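Local coordinates for protein quinone oxidoreductase (Escherichia coli, PDB 1QOR) that catalyses the one-electron reduction of quinones to semiquinones with NADPH as the electron donor, working as a homodimer of the zinc-containing alcohol dehydrogenase family, at residues 148-153 / 318-323; 214-219 / 236-241. All blocks are in the same frame, centred on the assembly; numbering follows the deposited sequence.

Contact 1. Residues 148-153 / 318-323. With NDP (NADPH dihydro-nicotinamide-adenine-dinucleotide phosphate), chain D.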
loop_
_atom_site.group_PDB
_atom_site.type_symbol
_atom_site.label_atom_id
_atom_site.label_comp_id
_atom_site.label_asym_id
_atom_site.label_seq_id
_atom_site.Cartn_x
_atom_site.Cartn_y
_atom_site.Cartn_z
ATOM N N ALA A 148 6.151 11.019 -16.005
ATOM C CA ALA A 148 7.423 11.151 -16.719
ATOM C C ALA A 148 7.475 10.154 -17.900
ATOM O O ALA A 148 8.420 9.341 -18.045
ATOM C CB ALA A 148 8.609 10.936 -15.699
ATOM N N ALA A 149 6.448 10.239 -18.748
ATOM C CA ALA A 149 6.263 9.350 -19.881
ATOM C C ALA A 149 7.232 9.442 -21.070
ATOM O O ALA A 149 7.250 8.553 -21.904
ATOM C CB ALA A 149 4.829 9.432 -20.360
ATOM N N ALA A 150 8.055 10.474 -21.141
ATOM C CA ALA A 150 9.024 10.563 -22.237
ATOM C C ALA A 150 10.451 10.184 -21.784
ATOM O O ALA A 150 11.422 10.408 -22.538
ATOM C CB ALA A 150 9.037 11.972 -22.805
ATOM N N GLY A 151 10.576 9.631 -20.562
ATOM C CA GLY A 151 11.885 9.269 -20.019
ATOM C C GLY A 151 12.332 7.886 -20.396
ATOM O O GLY A 151 11.671 7.216 -21.184
ATOM N N GLY A 152 13.453 7.435 -19.821
ATOM C CA GLY A 152 13.987 6.112 -20.134
ATOM C C GLY A 152 12.960 5.037 -19.912
ATOM O O GLY A 152 12.611 4.278 -20.824
ATOM N N VAL A 153 12.461 4.963 -18.681
ATOM C CA VAL A 153 11.448 3.988 -18.368
ATOM C C VAL A 153 10.148 4.395 -19.090
ATOM O O VAL A 153 9.473 3.536 -19.668
ATOM C CB VAL A 153 11.191 3.913 -16.823
ATOM C CG1 VAL A 153 9.963 3.093 -16.535
ATOM C CG2 VAL A 153 12.379 3.294 -16.097
ATOM N N ALA A 318 16.674 17.409 -19.473
ATOM C CA ALA A 318 16.752 17.642 -20.897
ATOM C C ALA A 318 16.894 16.373 -21.722
ATOM O O ALA A 318 17.375 16.432 -22.825
ATOM C CB ALA A 318 17.890 18.588 -21.206
ATOM N N THR A 319 16.488 15.217 -21.232
ATOM C CA THR A 319 16.657 14.040 -22.063
ATOM C C THR A 319 15.306 13.407 -22.368
ATOM O O THR A 319 14.280 13.755 -21.766
ATOM C CB THR A 319 17.567 12.963 -21.362
ATOM O OG1 THR A 319 16.962 12.544 -20.128
ATOM C CG2 THR A 319 18.979 13.506 -21.093
ATOM N N GLN A 320 15.315 12.460 -23.293
ATOM C CA GLN A 320 14.114 11.722 -23.638
ATOM C C GLN A 320 14.660 10.368 -23.921
ATOM O O GLN A 320 15.738 10.249 -24.506
ATOM C CB GLN A 320 13.416 12.291 -24.874
ATOM C CG GLN A 320 12.737 13.631 -24.593
ATOM C CD GLN A 320 12.093 14.226 -25.836
ATOM O OE1 GLN A 320 11.785 13.520 -26.787
ATOM N NE2 GLN A 320 11.913 15.528 -25.836
ATOM N N GLY A 321 13.973 9.356 -23.413
ATOM C CA GLY A 321 14.420 8.001 -23.606
ATOM C C GLY A 321 15.706 7.769 -22.854
ATOM O O GLY A 321 16.080 8.558 -21.994
ATOM N N SER A 322 16.405 6.710 -23.239
ATOM C CA SER A 322 17.650 6.295 -22.642
ATOM C C SER A 322 18.946 6.982 -23.114
ATOM O O SER A 322 19.016 7.587 -24.204
ATOM C CB SER A 322 17.769 4.811 -22.837
ATOM O OG SER A 322 16.658 4.140 -22.272
ATOM N N SER A 323 19.949 6.944 -22.225
ATOM C CA SER A 323 21.292 7.471 -22.445
ATOM C C SER A 323 22.238 6.288 -22.302
ATOM O O SER A 323 21.887 5.226 -21.723
ATOM C CB SER A 323 21.670 8.532 -21.403
ATOM O OG SER A 323 20.940 9.745 -21.556
HETATM P PA NDP D . 14.274 9.378 -16.780
HETATM O O1A NDP D . 15.036 9.219 -18.045
HETATM O O2A NDP D . 12.818 9.080 -16.787
HETATM O O5B NDP D . 14.547 10.764 -16.142
HETATM C C5B NDP D . 13.793 11.283 -15.078
HETATM C C4B NDP D . 12.690 12.130 -15.638
HETATM O O4B NDP D . 11.875 12.346 -14.494
HETATM C C3B NDP D . 13.061 13.531 -16.142
HETATM O O3B NDP D . 13.506 13.451 -17.522
HETATM C C2B NDP D . 11.817 14.340 -15.808
HETATM O O2B NDP D . 10.964 14.330 -16.946
HETATM C C1B NDP D . 11.178 13.582 -14.563
HETATM N N9A NDP D . 11.307 14.531 -13.446
HETATM C C8A NDP D . 10.327 15.147 -12.783
HETATM N N7A NDP D . 10.848 15.970 -11.865
HETATM C C5A NDP D . 12.149 15.834 -11.995
HETATM C C6A NDP D . 13.103 16.527 -11.261
HETATM N N6A NDP D . 12.792 17.414 -10.324
HETATM N N1A NDP D . 14.373 16.255 -11.565
HETATM C C2A NDP D . 14.731 15.360 -12.527
HETATM N N3A NDP D . 13.804 14.704 -13.229
HETATM C C4A NDP D . 12.485 14.944 -12.973
HETATM O O3 NDP D . 14.960 8.304 -15.828
HETATM P PN NDP D . 15.001 6.727 -15.744
HETATM O O1N NDP D . 14.231 6.076 -16.864
HETATM O O2N NDP D . 16.428 6.299 -15.489
HETATM O O5D NDP D . 14.168 6.537 -14.335
HETATM C C5D NDP D . 12.851 7.011 -14.098
HETATM C C4D NDP D . 12.476 6.862 -12.662
HETATM O O4D NDP D . 12.278 5.467 -12.336
HETATM C C3D NDP D . 13.532 7.387 -11.696
HETATM O O3D NDP D . 12.903 8.079 -10.612
HETATM C C2D NDP D . 14.201 6.076 -11.227
HETATM O O2D NDP D . 14.840 6.234 -9.985
HETATM C C1D NDP D . 13.048 5.121 -11.116
HETATM N N1N NDP D . 13.238 3.659 -11.322
HETATM C C2N NDP D . 12.702 2.776 -10.418
HETATM C C3N NDP D . 12.883 1.421 -10.636
HETATM C C7N NDP D . 12.277 0.397 -9.685
HETATM O O7N NDP D . 12.392 -0.806 -9.893
HETATM N N7N NDP D . 11.633 0.911 -8.658
HETATM C C4N NDP D . 13.576 0.945 -11.735
HETATM C C5N NDP D . 14.113 1.861 -12.649
HETATM C C6N NDP D . 13.943 3.216 -12.423
HETATM P P2B NDP D . 9.910 15.585 -17.239
HETATM O O1X NDP D . 9.039 15.085 -18.325
HETATM O O2X NDP D . 9.191 15.802 -15.977
HETATM O O3X NDP D . 10.803 16.701 -17.606
HETATM O O HOH W 1 13.781 4.391 -23.343
#

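Contact 2. Residues 214-219 / 236-241. With NDP (NADPH dihydro-nicotinamide-adenine-dinucleotide phosphate), chain D.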
loop_
_atom_site.group_PDB
_atom_site.type_symbol
_atom_site.label_atom_id
_atom_site.label_comp_id
_atom_site.label_asym_id
_atom_site.label_seq_id
_atom_site.Cartn_x
_atom_site.Cartn_y
_atom_site.Cartn_z
ATOM N N TYR A 214 1.229 5.057 -11.654
ATOM C CA TYR A 214 2.635 4.681 -11.570
ATOM C C TYR A 214 3.366 5.971 -11.511
ATOM O O TYR A 214 3.482 6.664 -12.514
ATOM C CB TYR A 214 3.069 3.871 -12.768
ATOM C CG TYR A 214 2.408 2.536 -12.838
ATOM C CD1 TYR A 214 2.967 1.426 -12.211
ATOM C CD2 TYR A 214 1.245 2.354 -13.610
ATOM C CE1 TYR A 214 2.391 0.164 -12.349
ATOM C CE2 TYR A 214 0.664 1.077 -13.774
ATOM C CZ TYR A 214 1.242 -0.003 -13.141
ATOM O OH TYR A 214 0.691 -1.251 -13.311
ATOM N N ASP A 215 3.948 6.262 -10.359
ATOM C CA ASP A 215 4.600 7.540 -10.138
ATOM C C ASP A 215 6.090 7.455 -9.716
ATOM O O ASP A 215 6.418 7.065 -8.574
ATOM C CB ASP A 215 3.722 8.331 -9.130
ATOM C CG ASP A 215 4.261 9.719 -8.824
ATOM O OD1 ASP A 215 5.456 10.013 -9.025
ATOM O OD2 ASP A 215 3.492 10.539 -8.315
ATOM N N SER A 216 6.980 7.884 -10.615
ATOM C CA SER A 216 8.390 7.822 -10.335
ATOM C C SER A 216 8.919 9.161 -9.978
ATOM O O SER A 216 10.113 9.297 -9.681
ATOM C CB SER A 216 9.172 7.265 -11.527
ATOM O OG SER A 216 9.050 8.085 -12.673
ATOM N N VAL A 217 8.064 10.179 -10.002
ATOM C CA VAL A 217 8.620 11.490 -9.691
ATOM C C VAL A 217 8.754 11.769 -8.190
ATOM O O VAL A 217 9.627 12.550 -7.768
ATOM C CB VAL A 217 8.087 12.673 -10.625
ATOM C CG1 VAL A 217 7.166 12.173 -11.724
ATOM C CG2 VAL A 217 7.621 13.912 -9.853
ATOM N N GLY A 218 7.941 11.070 -7.395
ATOM C CA GLY A 218 8.042 11.205 -5.965
ATOM C C GLY A 218 7.413 12.417 -5.314
ATOM O O GLY A 218 6.202 12.654 -5.428
ATOM N N ARG A 219 8.254 13.186 -4.635
ATOM C CA ARG A 219 7.834 14.354 -3.866
ATOM C C ARG A 219 6.867 15.346 -4.509
ATOM O O ARG A 219 5.772 15.597 -3.964
ATOM C CB ARG A 219 9.086 15.060 -3.359
ATOM C CG ARG A 219 8.918 16.403 -2.726
ATOM C CD ARG A 219 10.291 16.858 -2.302
ATOM N NE ARG A 219 10.445 18.308 -2.363
ATOM C CZ ARG A 219 10.832 18.999 -3.446
ATOM N NH1 ARG A 219 11.113 18.391 -4.615
ATOM N NH2 ARG A 219 10.950 20.328 -3.353
ATOM N N VAL A 236 1.484 3.382 -7.026
ATOM C CA VAL A 236 2.802 2.763 -7.149
ATOM C C VAL A 236 3.893 3.829 -7.154
ATOM O O VAL A 236 4.084 4.544 -8.147
ATOM C CB VAL A 236 2.902 1.857 -8.407
ATOM C CG1 VAL A 236 4.270 1.076 -8.426
ATOM C CG2 VAL A 236 1.723 0.850 -8.428
ATOM N N SER A 237 4.532 4.041 -6.000
ATOM C CA SER A 237 5.615 5.024 -5.881
ATOM C C SER A 237 6.917 4.261 -6.186
ATOM O O SER A 237 7.352 3.422 -5.390
ATOM C CB SER A 237 5.635 5.571 -4.468
ATOM O OG SER A 237 6.583 6.618 -4.365
ATOM N N PHE A 238 7.540 4.512 -7.343
ATOM C CA PHE A 238 8.710 3.724 -7.710
ATOM C C PHE A 238 9.914 4.528 -8.120
ATOM O O PHE A 238 10.826 3.994 -8.737
ATOM C CB PHE A 238 8.319 2.673 -8.788
ATOM C CG PHE A 238 8.138 3.232 -10.193
ATOM C CD1 PHE A 238 6.936 3.811 -10.577
ATOM C CD2 PHE A 238 9.173 3.129 -11.135
ATOM C CE1 PHE A 238 6.743 4.283 -11.877
ATOM C CE2 PHE A 238 9.016 3.598 -12.439
ATOM C CZ PHE A 238 7.794 4.178 -12.822
ATOM N N GLY A 239 9.922 5.810 -7.781
ATOM C CA GLY A 239 11.047 6.660 -8.120
ATOM C C GLY A 239 11.097 7.844 -7.157
ATOM O O GLY A 239 10.161 8.066 -6.394
ATOM N N ASN A 240 12.225 8.559 -7.141
ATOM C CA ASN A 240 12.412 9.732 -6.285
ATOM C C ASN A 240 13.046 10.829 -7.164
ATOM O O ASN A 240 13.899 11.572 -6.657
ATOM C CB ASN A 240 13.427 9.468 -5.140
ATOM C CG ASN A 240 13.384 8.063 -4.610
ATOM O OD1 ASN A 240 14.391 7.367 -4.625
ATOM N ND2 ASN A 240 12.230 7.624 -4.159
ATOM N N SER A 241 12.599 10.988 -8.421
ATOM C CA SER A 241 13.205 11.973 -9.312
ATOM C C SER A 241 13.228 13.379 -8.782
ATOM O O SER A 241 14.230 14.086 -8.934
ATOM C CB SER A 241 12.570 11.940 -10.679
ATOM O OG SER A 241 12.748 10.652 -11.263
HETATM P PA NDP D . 14.274 9.378 -16.780
HETATM O O1A NDP D . 15.036 9.219 -18.045
HETATM O O2A NDP D . 12.818 9.080 -16.787
HETATM O O5B NDP D . 14.547 10.764 -16.142
HETATM C C5B NDP D . 13.793 11.283 -15.078
HETATM C C4B NDP D . 12.690 12.130 -15.638
HETATM O O4B NDP D . 11.875 12.346 -14.494
HETATM C C3B NDP D . 13.061 13.531 -16.142
HETATM O O3B NDP D . 13.506 13.451 -17.522
HETATM C C2B NDP D . 11.817 14.340 -15.808
HETATM O O2B NDP D . 10.964 14.330 -16.946
HETATM C C1B NDP D . 11.178 13.582 -14.563
HETATM N N9A NDP D . 11.307 14.531 -13.446
HETATM C C8A NDP D . 10.327 15.147 -12.783
HETATM N N7A NDP D . 10.848 15.970 -11.865
HETATM C C5A NDP D . 12.149 15.834 -11.995
HETATM C C6A NDP D . 13.103 16.527 -11.261
HETATM N N6A NDP D . 12.792 17.414 -10.324
HETATM N N1A NDP D . 14.373 16.255 -11.565
HETATM C C2A NDP D . 14.731 15.360 -12.527
HETATM N N3A NDP D . 13.804 14.704 -13.229
HETATM C C4A NDP D . 12.485 14.944 -12.973
HETATM O O3 NDP D . 14.960 8.304 -15.828
HETATM P PN NDP D . 15.001 6.727 -15.744
HETATM O O1N NDP D . 14.231 6.076 -16.864
HETATM O O2N NDP D . 16.428 6.299 -15.489
HETATM O O5D NDP D . 14.168 6.537 -14.335
HETATM C C5D NDP D . 12.851 7.011 -14.098
HETATM C C4D NDP D . 12.476 6.862 -12.662
HETATM O O4D NDP D . 12.278 5.467 -12.336
HETATM C C3D NDP D . 13.532 7.387 -11.696
HETATM O O3D NDP D . 12.903 8.079 -10.612
HETATM C C2D NDP D . 14.201 6.076 -11.227
HETATM O O2D NDP D . 14.840 6.234 -9.985
HETATM C C1D NDP D . 13.048 5.121 -11.116
HETATM N N1N NDP D . 13.238 3.659 -11.322
HETATM C C2N NDP D . 12.702 2.776 -10.418
HETATM C C3N NDP D . 12.883 1.421 -10.636
HETATM C C7N NDP D . 12.277 0.397 -9.685
HETATM O O7N NDP D . 12.392 -0.806 -9.893
HETATM N N7N NDP D . 11.633 0.911 -8.658
HETATM C C4N NDP D . 13.576 0.945 -11.735
HETATM C C5N NDP D . 14.113 1.861 -12.649
HETATM C C6N NDP D . 13.943 3.216 -12.423
HETATM P P2B NDP D . 9.910 15.585 -17.239
HETATM O O1X NDP D . 9.039 15.085 -18.325
HETATM O O2X NDP D . 9.191 15.802 -15.977
HETATM O O3X NDP D . 10.803 16.701 -17.606
HETATM O O HOH W 2 6.154 8.574 -6.171
HETATM O O HOH W 3 10.793 10.167 -12.933
#

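Contact 1. Residues 148-153 / 318-323
A150 and G321 are joined by the one direct hydrogen bond between 148-153 and 318-323. The amide N of G321 donates its N-H to A150 O at 2.9 Å. The N-H points fairly straight at the oxygen, and the donor is tilted 21° from the carbonyl plane. A150 O also receives a CA-H...O contact from Q320 CA at 3.2 Å.

Packing adds little. The start of the Q320 side chain runs past A150: its CB is 3.6 Å from A150 O. A chi1 of -72° puts Q320 CG beside the backbone N, 4.0 Å from A150 O. Its far end is held by S180, with OE1 hydrogen-bonded to S180 OG. S322 OG comes within 3.9 Å of G152 CA.

Water 1 forms a second polar link. It donates to G152 O and to S322 OG. S322 OG is also hydrogen-bonded to A120 O.

Backbone amides of 148-153 bind the diphosphate of the cofactor. G152 N donates to NADPH O1A at 3.0 Å, almost straight at 173°. V153 N donates to NADPH O1N at 2.8 Å. One amide thus serves each phosphate of the diphosphate. A side chain on G151 or G152 would run into these phosphates. G321 has a positive phi, a conformation that glycine takes up easily.

This is the glycine-rich turn of a Rossmann domain, at the start of helix 152-164. The diphosphate charge meets N-H groups at the helix N-terminus, where the helix dipole would probably help to stabilise it.

Contact 2. Residues 214-219 / 236-241
S216 CB lies over one face of the F238 ring, 3.8 Å from its centroid and displaced toward the rim, a CH-pi contact. S216 has the most surface buried here, followed by Y214. The ring edge meets Y214 C, and F238 CE1 is 3.8 Å from Y214 CB. An alanine in place of F238 would probably leave a gap beneath S216 CB and strip Y214 of the ring edge against it. Y214 and V236 lie side by side and point the same way, Y214 CD1 to V236 CB 3.8 Å.

The backbones pair as parallel strands. D215 N donates to V236 O at 2.8 Å, and F238 N to D215 O at 3.0 Å. Past the strand ends S241 N reaches S216 O. D215 OD1 accepts from V217 N, an Asx turn, and from G218 N, which extends it to an Asx motif. D215 OD2 is hydrogen-bonded to T221 OG1. S241 OG is hydrogen-bonded to NADPH O3D at 2.7 Å.

Strands 210-215 and 233-237 are neighbours in the parallel Rossmann sheet, between strands 143-146 and 260-262. Helix 115-135 packs on Y214, V236 and F238, and S237 touches L250 of the second subunit.

Both contacts hold the same NADPH at different places. Contact 1 grips the diphosphate, and contact 2 meets a ribose hydroxyl and the nicotinamide end. Contact 2 is wholly buried, and contact 1 is only partly so. Contact 2 joins adjacent strands of one sheet, with paired backbones and apolar side chains. Contact 1 ties the Rossmann domain to the loop before strand 324-326 of the mixed sheet; it relies on few bonds and a water. Their centres lie about 14 Å apart, but V153 CG1 packs on F238 CE2 at 4.2 Å. Helix 115-135 is a common neighbour, touching V153 and S322 as well as F238.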